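Local coordinates for protein putative fructose-bisphosphate aldolase (Coccidioides immitis, PDB 3PM6) that is a putative class II fructose-bisphosphate aldolase, a TIM-barrel protein that holds a zinc ion, at residues 87-93 and 114-120; 146-151 and 184-190. All coordinates share one frame; numbering follows the deposited sequence.

Interaction 1. Residues 87-93 and 114-120; sequences LHLDHAQ and FDSIMVD. With ZN (zinc ion), chain S.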
ATOM      1  N   LEU A  87      12.189  -0.485  -8.080  1.00 18.79           N
ATOM      2  CA  LEU A  87      10.798  -0.500  -8.487  1.00 17.65           C
ATOM      3  C   LEU A  87      10.632  -0.457 -10.027  1.00 16.74           C
ATOM      4  O   LEU A  87      11.213   0.381 -10.695  1.00 17.61           O
ATOM      5  CB  LEU A  87      10.059   0.661  -7.818  1.00 17.06           C
ATOM      6  CG  LEU A  87       8.578   0.801  -8.138  1.00 14.21           C
ATOM      7  CD1 LEU A  87       7.784  -0.431  -7.698  1.00 13.16           C
ATOM      8  CD2 LEU A  87       8.050   2.067  -7.457  1.00 15.05           C
ATOM      9  N   HIS A  88       9.824  -1.363 -10.555  1.00 15.14           N
ATOM     10  CA  HIS A  88       9.734  -1.585 -11.995  1.00 14.47           C
ATOM     11  C   HIS A  88       8.277  -1.584 -12.396  1.00 13.15           C
ATOM     12  O   HIS A  88       7.454  -2.262 -11.765  1.00 12.36           O
ATOM     13  CB  HIS A  88      10.346  -2.953 -12.289  1.00 15.65           C
ATOM     14  CG  HIS A  88      10.395  -3.314 -13.739  1.00 16.37           C
ATOM     15  ND1 HIS A  88      11.229  -2.682 -14.639  1.00 16.44           N
ATOM     16  CD2 HIS A  88       9.750  -4.283 -14.434  1.00 15.41           C
ATOM     17  CE1 HIS A  88      11.093  -3.250 -15.826  1.00 17.10           C
ATOM     18  NE2 HIS A  88      10.222  -4.242 -15.719  1.00 14.50           N
ATOM     19  N   LEU A  89       7.939  -0.819 -13.426  1.00 12.82           N
ATOM     20  CA  LEU A  89       6.617  -0.955 -14.059  1.00 12.76           C
ATOM     21  C   LEU A  89       6.622  -2.060 -15.097  1.00 13.14           C
ATOM     22  O   LEU A  89       7.248  -1.940 -16.159  1.00 12.62           O
ATOM     23  CB  LEU A  89       6.147   0.363 -14.687  1.00 12.69           C
ATOM     24  CG  LEU A  89       4.723   0.471 -15.268  1.00 11.88           C
ATOM     25  CD1 LEU A  89       3.569   0.247 -14.245  1.00 11.30           C
ATOM     26  CD2 LEU A  89       4.568   1.829 -15.986  1.00 10.89           C
ATOM     27  N   ASP A  90       5.906  -3.148 -14.816  1.00 13.24           N
ATOM     28  CA  ASP A  90       5.903  -4.297 -15.753  1.00 12.87           C
ATOM     29  C   ASP A  90       4.782  -4.126 -16.783  1.00 12.97           C
ATOM     30  O   ASP A  90       3.746  -3.513 -16.474  1.00 12.28           O
ATOM     31  CB  ASP A  90       5.723  -5.577 -14.916  1.00 12.95           C
ATOM     32  CG  ASP A  90       5.928  -6.862 -15.695  1.00 13.62           C
ATOM     33  OD1 ASP A  90       6.602  -6.880 -16.764  1.00 13.33           O
ATOM     34  OD2 ASP A  90       5.381  -7.885 -15.216  1.00 13.40           O
ATOM     35  N   HIS A  91       4.973  -4.659 -17.998  1.00 12.77           N
ATOM     36  CA  HIS A  91       3.899  -4.701 -19.019  1.00 12.39           C
ATOM     37  C   HIS A  91       3.131  -3.402 -19.209  1.00 13.29           C
ATOM     38  O   HIS A  91       1.911  -3.378 -19.238  1.00 15.08           O
ATOM     39  CB  HIS A  91       2.974  -5.895 -18.757  1.00 11.04           C
ATOM     40  CG  HIS A  91       3.709  -7.181 -18.922  1.00 12.84           C
ATOM     41  ND1 HIS A  91       4.335  -7.500 -20.106  1.00 11.60           N
ATOM     42  CD2 HIS A  91       4.065  -8.139 -18.037  1.00 10.47           C
ATOM     43  CE1 HIS A  91       4.990  -8.632 -19.960  1.00 11.00           C
ATOM     44  NE2 HIS A  91       4.847  -9.034 -18.714  1.00 13.16           N
ATOM     45  N   ALA A  92       3.850  -2.312 -19.320  1.00 13.25           N
ATOM     46  CA  ALA A  92       3.218  -1.093 -19.692  1.00 13.37           C
ATOM     47  C   ALA A  92       3.025  -1.157 -21.207  1.00 13.86           C
ATOM     48  O   ALA A  92       4.004  -1.095 -21.950  1.00 14.18           O
ATOM     49  CB  ALA A  92       4.107   0.076 -19.278  1.00 12.47           C
ATOM     50  N   GLN A  93       1.781  -1.297 -21.656  1.00 14.20           N
ATOM     51  CA  GLN A  93       1.519  -1.583 -23.062  1.00 15.95           C
ATOM     52  C   GLN A  93       0.833  -0.444 -23.797  1.00 17.68           C
ATOM     53  O   GLN A  93       0.310  -0.639 -24.901  1.00 17.76           O
ATOM     54  CB  GLN A  93       0.727  -2.897 -23.227  1.00 15.74           C
ATOM     55  CG  GLN A  93       1.440  -4.120 -22.593  1.00 12.88           C
ATOM     56  CD  GLN A  93       0.648  -5.419 -22.782  1.00 16.20           C
ATOM     57  OE1 GLN A  93      -0.565  -5.396 -23.016  1.00 14.89           O
ATOM     58  NE2 GLN A  93       1.340  -6.558 -22.679  1.00 11.84           N
ATOM     59  N   PHE A 114       9.423   5.337 -10.446  1.00 23.25           N
ATOM     60  CA  PHE A 114       9.965   4.053 -10.958  1.00 20.58           C
ATOM     61  C   PHE A 114      11.425   4.155 -11.246  1.00 20.23           C
ATOM     62  O   PHE A 114      11.869   5.171 -11.771  1.00 19.05           O
ATOM     63  CB  PHE A 114       9.210   3.570 -12.222  1.00 19.17           C
ATOM     64  CG  PHE A 114       7.841   3.081 -11.917  1.00 17.50           C
ATOM     65  CD1 PHE A 114       7.652   1.800 -11.420  1.00 16.65           C
ATOM     66  CD2 PHE A 114       6.752   3.932 -12.010  1.00 16.42           C
ATOM     67  CE1 PHE A 114       6.393   1.366 -11.091  1.00 14.84           C
ATOM     68  CE2 PHE A 114       5.477   3.497 -11.700  1.00 17.69           C
ATOM     69  CZ  PHE A 114       5.300   2.216 -11.225  1.00 17.49           C
ATOM     70  N   ASP A 115      12.171   3.102 -10.923  1.00 19.04           N
ATOM     71  CA  ASP A 115      13.569   3.034 -11.353  1.00 18.63           C
ATOM     72  C   ASP A 115      13.683   2.525 -12.798  1.00 18.26           C
ATOM     73  O   ASP A 115      14.650   2.822 -13.488  1.00 18.83           O
ATOM     74  CB  ASP A 115      14.347   2.132 -10.411  1.00 18.67           C
ATOM     75  CG  ASP A 115      14.261   2.596  -8.966  1.00 19.67           C
ATOM     76  OD1 ASP A 115      14.837   3.644  -8.647  1.00 22.67           O
ATOM     77  OD2 ASP A 115      13.608   1.928  -8.149  1.00 18.73           O
ATOM     78  N   SER A 116      12.696   1.733 -13.239  1.00 17.20           N
ATOM     79  CA  SER A 116      12.721   1.119 -14.571  1.00 15.67           C
ATOM     80  C   SER A 116      11.325   0.846 -15.050  1.00 14.68           C
ATOM     81  O   SER A 116      10.394   0.744 -14.258  1.00 14.51           O
ATOM     82  CB  SER A 116      13.551  -0.175 -14.598  1.00 15.96           C
ATOM     83  OG  SER A 116      13.122  -1.097 -13.620  1.00 15.41           O
ATOM     84  N   ILE A 117      11.147   0.740 -16.355  1.00 14.12           N
ATOM     85  CA  ILE A 117       9.788   0.566 -16.865  1.00 12.74           C
ATOM     86  C   ILE A 117       9.910  -0.403 -17.995  1.00 12.98           C
ATOM     87  O   ILE A 117      10.853  -0.328 -18.766  1.00 13.03           O
ATOM     88  CB  ILE A 117       9.237   1.919 -17.384  1.00 12.88           C
ATOM     89  CG1 ILE A 117       9.042   2.916 -16.231  1.00 11.92           C
ATOM     90  CG2 ILE A 117       7.959   1.742 -18.265  1.00 11.95           C
ATOM     91  CD1 ILE A 117       8.507   4.325 -16.707  1.00 11.66           C
ATOM     92  N   MET A 118       8.965  -1.324 -18.100  1.00 12.12           N
ATOM     93  CA  MET A 118       8.949  -2.167 -19.248  1.00 12.68           C
ATOM     94  C   MET A 118       8.136  -1.522 -20.354  1.00 11.36           C
ATOM     95  O   MET A 118       6.926  -1.440 -20.251  1.00 11.77           O
ATOM     96  CB  MET A 118       8.422  -3.588 -18.932  1.00 12.03           C
ATOM     97  CG  MET A 118       8.409  -4.468 -20.164  1.00 11.39           C
ATOM     98  SD  MET A 118       7.505  -6.018 -19.921  0.99 12.51           S
ATOM     99  CE  MET A 118       8.055  -6.855 -21.443  1.00  7.58           C
ATOM    100  N   VAL A 119       8.803  -1.088 -21.420  1.00 12.04           N
ATOM    101  CA  VAL A 119       8.105  -0.525 -22.595  1.00 12.42           C
ATOM    102  C   VAL A 119       7.710  -1.707 -23.460  1.00 12.85           C
ATOM    103  O   VAL A 119       8.493  -2.157 -24.297  1.00 14.82           O
ATOM    104  CB  VAL A 119       9.012   0.474 -23.393  1.00 13.50           C
ATOM    105  CG1 VAL A 119       8.240   1.091 -24.517  1.00 12.94           C
ATOM    106  CG2 VAL A 119       9.588   1.546 -22.445  1.00 10.83           C
ATOM    107  N   ASP A 120       6.517  -2.231 -23.213  1.00 12.56           N
ATOM    108  CA  ASP A 120       6.051  -3.471 -23.793  1.00 13.10           C
ATOM    109  C   ASP A 120       5.135  -3.137 -24.965  1.00 13.79           C
ATOM    110  O   ASP A 120       3.918  -3.021 -24.801  1.00 13.51           O
ATOM    111  CB  ASP A 120       5.268  -4.299 -22.739  1.00 13.00           C
ATOM    112  CG  ASP A 120       4.798  -5.632 -23.294  1.00 14.19           C
ATOM    113  OD1 ASP A 120       5.099  -5.878 -24.480  1.00 14.85           O
ATOM    114  OD2 ASP A 120       4.180  -6.452 -22.562  1.00 15.30           O
TER
HETATM  115 ZN    ZN S 319       5.594 -10.907 -18.103  1.00 20.80          ZN
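At the zinc end of two neighbouring parallel strands in the TIM barrel, 85-92 and 116-119, His91 and Asp120 form a His-carboxylate pair behind the metal. His91 binds zinc through NE2 at 2.1 Å, with His196 and His227 completing the three-histidine site. The opposite ring nitrogen, ND1, gives its N-H to Asp120 OD2 at 2.7 Å; the bond is nearly straight (164°) and stays in the imidazole plane, which fixes the ring's rotation. Gln93 NE2 donates to the same Asp120 OD2 at 2.8 Å from the other face of the carboxylate, while Asp120 OD1 is taken by Ser122 OG. Such a carboxylate would be expected to make the imidazole a stronger donor to the metal. Met118, fully extended, lays SD over one face of the His91 ring, 3.8 Å from its centroid, a sulfur-aromatic contact; Asp90 OD1 lies over the same face. Backbone pairing starts at Leu87 O, which accepts from both Asp115 N and Ser116 N, and runs through Leu89 N to Ser116 O and Met118 N to Leu89 O; a beta bulge then shifts the register by one residue before Asp120 N reaches Ala92 O. On the helix side of the sheet Leu89 CB sits over the Phe114 ring, a CH-pi contact of 3.9 Å to the centroid, and helix 95-103 covers both residues. At the far end, Leu87 N donates to the anti lone pair of Asp115 OD2. Inside the barrel, Ser116 OG (chi1 54°) is hydrogen-bonded to His88 ND1 at the ring edge, 2.7 Å away.

Interaction 2. Residues 146-151 and 184-190; sequences ATEAEP and GINWLAP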
ATOM      1  N   ALA A 146      15.496   3.544 -16.424  1.00 17.29           N
ATOM      2  CA  ALA A 146      15.946   2.425 -17.227  1.00 17.09           C
ATOM      3  C   ALA A 146      14.745   1.698 -17.885  1.00 16.90           C
ATOM      4  O   ALA A 146      13.602   1.851 -17.445  1.00 17.15           O
ATOM      5  CB  ALA A 146      16.723   1.465 -16.352  1.00 17.67           C
ATOM      6  N   THR A 147      14.986   0.926 -18.939  1.00 15.65           N
ATOM      7  CA  THR A 147      13.873   0.377 -19.733  1.00 15.82           C
ATOM      8  C   THR A 147      14.101  -1.047 -20.187  1.00 15.51           C
ATOM      9  O   THR A 147      15.228  -1.478 -20.368  1.00 15.51           O
ATOM     10  CB  THR A 147      13.535   1.207 -20.997  1.00 15.74           C
ATOM     11  OG1 THR A 147      14.658   1.242 -21.851  1.00 17.17           O
ATOM     12  CG2 THR A 147      13.123   2.617 -20.672  1.00 15.98           C
ATOM     13  N   GLU A 148      13.007  -1.758 -20.364  1.00 15.38           N
ATOM     14  CA  GLU A 148      13.015  -3.148 -20.823  1.00 15.65           C
ATOM     15  C   GLU A 148      12.058  -3.140 -21.978  1.00 16.05           C
ATOM     16  O   GLU A 148      11.057  -2.443 -21.918  1.00 16.70           O
ATOM     17  CB  GLU A 148      12.496  -4.058 -19.712  1.00 14.52           C
ATOM     18  CG  GLU A 148      12.261  -5.518 -20.084  1.00 15.25           C
ATOM     19  CD  GLU A 148      11.729  -6.332 -18.904  1.00 15.12           C
ATOM     20  OE1 GLU A 148      12.191  -6.120 -17.752  1.00 14.67           O
ATOM     21  OE2 GLU A 148      10.833  -7.178 -19.124  1.00 13.54           O
ATOM     22  N   ALA A 149      12.355  -3.921 -23.011  1.00 15.99           N
ATOM     23  CA  ALA A 149      11.488  -4.068 -24.152  1.00 16.03           C
ATOM     24  C   ALA A 149      11.393  -5.525 -24.549  1.00 15.68           C
ATOM     25  O   ALA A 149      12.188  -6.357 -24.095  1.00 15.77           O
ATOM     26  CB  ALA A 149      11.995  -3.222 -25.312  1.00 15.94           C
ATOM     27  N   GLU A 150      10.375  -5.829 -25.346  1.00 16.12           N
ATOM     28  CA  GLU A 150      10.108  -7.208 -25.784  1.00 16.20           C
ATOM     29  C   GLU A 150      10.267  -7.380 -27.295  1.00 16.71           C
ATOM     30  O   GLU A 150       9.357  -7.046 -28.082  1.00 16.75           O
ATOM     31  CB  GLU A 150       8.700  -7.623 -25.380  1.00 15.68           C
ATOM     32  CG  GLU A 150       8.359  -9.076 -25.686  1.00 15.64           C
ATOM     33  CD  GLU A 150       7.032  -9.489 -25.028  1.00 16.59           C
ATOM     34  OE1 GLU A 150       6.823  -9.192 -23.842  1.00 15.79           O
ATOM     35  OE2 GLU A 150       6.216 -10.133 -25.690  1.00 14.92           O
ATOM     36  N   PRO A 151      11.398  -7.951 -27.720  1.00 17.73           N
ATOM     37  CA  PRO A 151      11.646  -8.106 -29.165  1.00 17.91           C
ATOM     38  C   PRO A 151      10.942  -9.347 -29.669  1.00 17.76           C
ATOM     39  O   PRO A 151      11.588 -10.270 -30.181  1.00 18.13           O
ATOM     40  CB  PRO A 151      13.159  -8.296 -29.235  1.00 17.84           C
ATOM     41  CG  PRO A 151      13.536  -8.871 -27.921  1.00 17.44           C
ATOM     42  CD  PRO A 151      12.475  -8.531 -26.910  1.00 17.54           C
ATOM     43  N   GLY A 184      18.268   1.724 -27.660  1.00 25.49           N
ATOM     44  CA  GLY A 184      18.789   2.186 -26.359  1.00 24.34           C
ATOM     45  C   GLY A 184      18.152   1.584 -25.099  1.00 22.44           C
ATOM     46  O   GLY A 184      18.394   2.056 -23.972  1.00 21.11           O
ATOM     47  N   ILE A 185      17.333   0.548 -25.268  1.00 21.10           N
ATOM     48  CA  ILE A 185      16.793  -0.193 -24.097  1.00 19.48           C
ATOM     49  C   ILE A 185      17.926  -0.733 -23.265  1.00 18.62           C
ATOM     50  O   ILE A 185      19.003  -0.900 -23.777  1.00 18.87           O
ATOM     51  CB  ILE A 185      15.999  -1.421 -24.517  1.00 19.18           C
ATOM     52  CG1 ILE A 185      16.928  -2.331 -25.300  1.00 19.27           C
ATOM     53  CG2 ILE A 185      14.767  -1.010 -25.250  1.00 18.87           C
ATOM     54  CD1 ILE A 185      16.246  -3.363 -26.094  1.00 24.62           C
ATOM     55  N   ASN A 186      17.692  -1.024 -21.988  1.00 18.21           N
ATOM     56  CA  ASN A 186      18.725  -1.631 -21.157  1.00 18.01           C
ATOM     57  C   ASN A 186      18.571  -3.137 -21.076  1.00 18.30           C
ATOM     58  O   ASN A 186      19.570  -3.854 -21.077  1.00 19.36           O
ATOM     59  CB  ASN A 186      18.691  -1.047 -19.762  1.00 17.94           C
ATOM     60  CG  ASN A 186      18.854   0.468 -19.771  1.00 18.84           C
ATOM     61  OD1 ASN A 186      17.877   1.222 -19.568  1.00 17.87           O
ATOM     62  ND2 ASN A 186      20.084   0.928 -20.043  1.00 14.61           N
ATOM     63  N   TRP A 187      17.322  -3.610 -21.002  1.00 17.73           N
ATOM     64  CA  TRP A 187      17.015  -5.043 -20.859  1.00 17.13           C
ATOM     65  C   TRP A 187      16.050  -5.528 -21.938  1.00 16.68           C
ATOM     66  O   TRP A 187      15.264  -4.755 -22.444  1.00 15.70           O
ATOM     67  CB  TRP A 187      16.405  -5.315 -19.483  1.00 16.58           C
ATOM     68  CG  TRP A 187      17.123  -4.627 -18.345  1.00 18.12           C
ATOM     69  CD1 TRP A 187      18.468  -4.420 -18.222  1.00 19.06           C
ATOM     70  CD2 TRP A 187      16.532  -4.113 -17.142  1.00 17.97           C
ATOM     71  NE1 TRP A 187      18.748  -3.762 -17.034  1.00 18.95           N
ATOM     72  CE2 TRP A 187      17.573  -3.560 -16.362  1.00 17.00           C
ATOM     73  CE3 TRP A 187      15.225  -4.048 -16.662  1.00 18.41           C
ATOM     74  CZ2 TRP A 187      17.346  -2.985 -15.126  1.00 17.67           C
ATOM     75  CZ3 TRP A 187      14.997  -3.458 -15.430  1.00 18.47           C
ATOM     76  CH2 TRP A 187      16.053  -2.935 -14.678  1.00 18.55           C
ATOM     77  N   LEU A 188      16.134  -6.810 -22.288  1.00 17.24           N
ATOM     78  CA  LEU A 188      15.304  -7.436 -23.309  1.00 18.16           C
ATOM     79  C   LEU A 188      14.573  -8.627 -22.706  1.00 17.80           C
ATOM     80  O   LEU A 188      15.165  -9.384 -21.960  1.00 18.29           O
ATOM     81  CB  LEU A 188      16.166  -7.943 -24.482  1.00 19.97           C
ATOM     82  CG  LEU A 188      16.590  -6.985 -25.610  1.00 22.02           C
ATOM     83  CD1 LEU A 188      17.309  -7.726 -26.713  1.00 21.00           C
ATOM     84  CD2 LEU A 188      15.371  -6.268 -26.203  1.00 24.87           C
ATOM     85  N   ALA A 189      13.285  -8.771 -23.037  1.00 17.58           N
ATOM     86  CA  ALA A 189      12.439  -9.879 -22.603  1.00 16.53           C
ATOM     87  C   ALA A 189      12.213 -10.753 -23.814  1.00 17.15           C
ATOM     88  O   ALA A 189      11.348 -10.452 -24.642  1.00 17.49           O
ATOM     89  CB  ALA A 189      11.098  -9.347 -22.091  1.00 15.71           C
ATOM     90  N   PRO A 190      13.018 -11.822 -23.957  1.00 17.15           N
ATOM     91  CA  PRO A 190      12.837 -12.569 -25.198  1.00 16.86           C
ATOM     92  C   PRO A 190      11.646 -13.521 -25.151  1.00 16.57           C
ATOM     93  O   PRO A 190      11.295 -14.032 -24.093  1.00 16.14           O
ATOM     94  CB  PRO A 190      14.169 -13.338 -25.362  1.00 17.83           C
ATOM     95  CG  PRO A 190      14.784 -13.435 -23.907  1.00 17.82           C
ATOM     96  CD  PRO A 190      14.256 -12.174 -23.211  1.00 16.87           C
TER
HETATM   97  O   HOH W   1      17.039   2.956 -21.656  1.00 18.07           O
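The Trp187 indole meets the carboxylate of Glu148 at its edge: OE1 lies near the ring plane, 3.8 Å from CE3, and the two flat groups are turned 51° apart. Leu16 and Leu19 of helix 16-24 also pack on this indole, within a TIM barrel whose beta-alpha-beta unit 146-149, 174-181, 187-188 brings the two parallel strands together. The Glu148 chain is extended, its CG anti to the backbone N (chi1 172°), and crosses Trp187 at about a right angle. Its acid end is held from elsewhere, OE1 by a salt bridge to Lys247 and OE2 by His227, one of the zinc ligands; Ala189 CB rests 3.7 Å from OE2. The amide of Asn186 acts as a substitute for a strand carbonyl: OD1 accepts Thr147 N at 3.0 Å, in the carbonyl plane and on a lone pair. Thr147 O in turn receives two donors, Asn186 N and Trp187 N, the second in the carbonyl plane. The ladder continues from Ala149 N to Trp187 O and from Ala189 N to Ala149 O. On the helix side, Ala149 CB touches Ile185 CG2 at 3.5 Å, beneath helix 126-141. Past the strand end, Pro151 CG packs against Leu188 CD2. A water bridges the other end of the contact, 2.9 Å from Thr147 OG1 and donating to Gly184 O at 2.8 Å.

Following the chain from the N terminus, strand 85-92 leads through helix 95-103 to strand 116-119, and interaction 1 closes that loop before interaction 2 begins. Helix 126-141 then returns the chain to strand 146-149, from which helix 174-181 leads to strand 187-188, where interaction 2 closes the second loop. The two are in series, neither nested nor crossed. They meet because strands 116-119 and 146-149 are themselves neighbours: Ile117 N lies 2.9 Å from Ala146 O and Val119 N 2.7 Å from Glu148 O, both probable hydrogen bonds. Together they join the third to sixth strands of the eight-stranded barrel. His227 shares the zinc with His91 and is hydrogen-bonded to Glu148, so it touches both contacts.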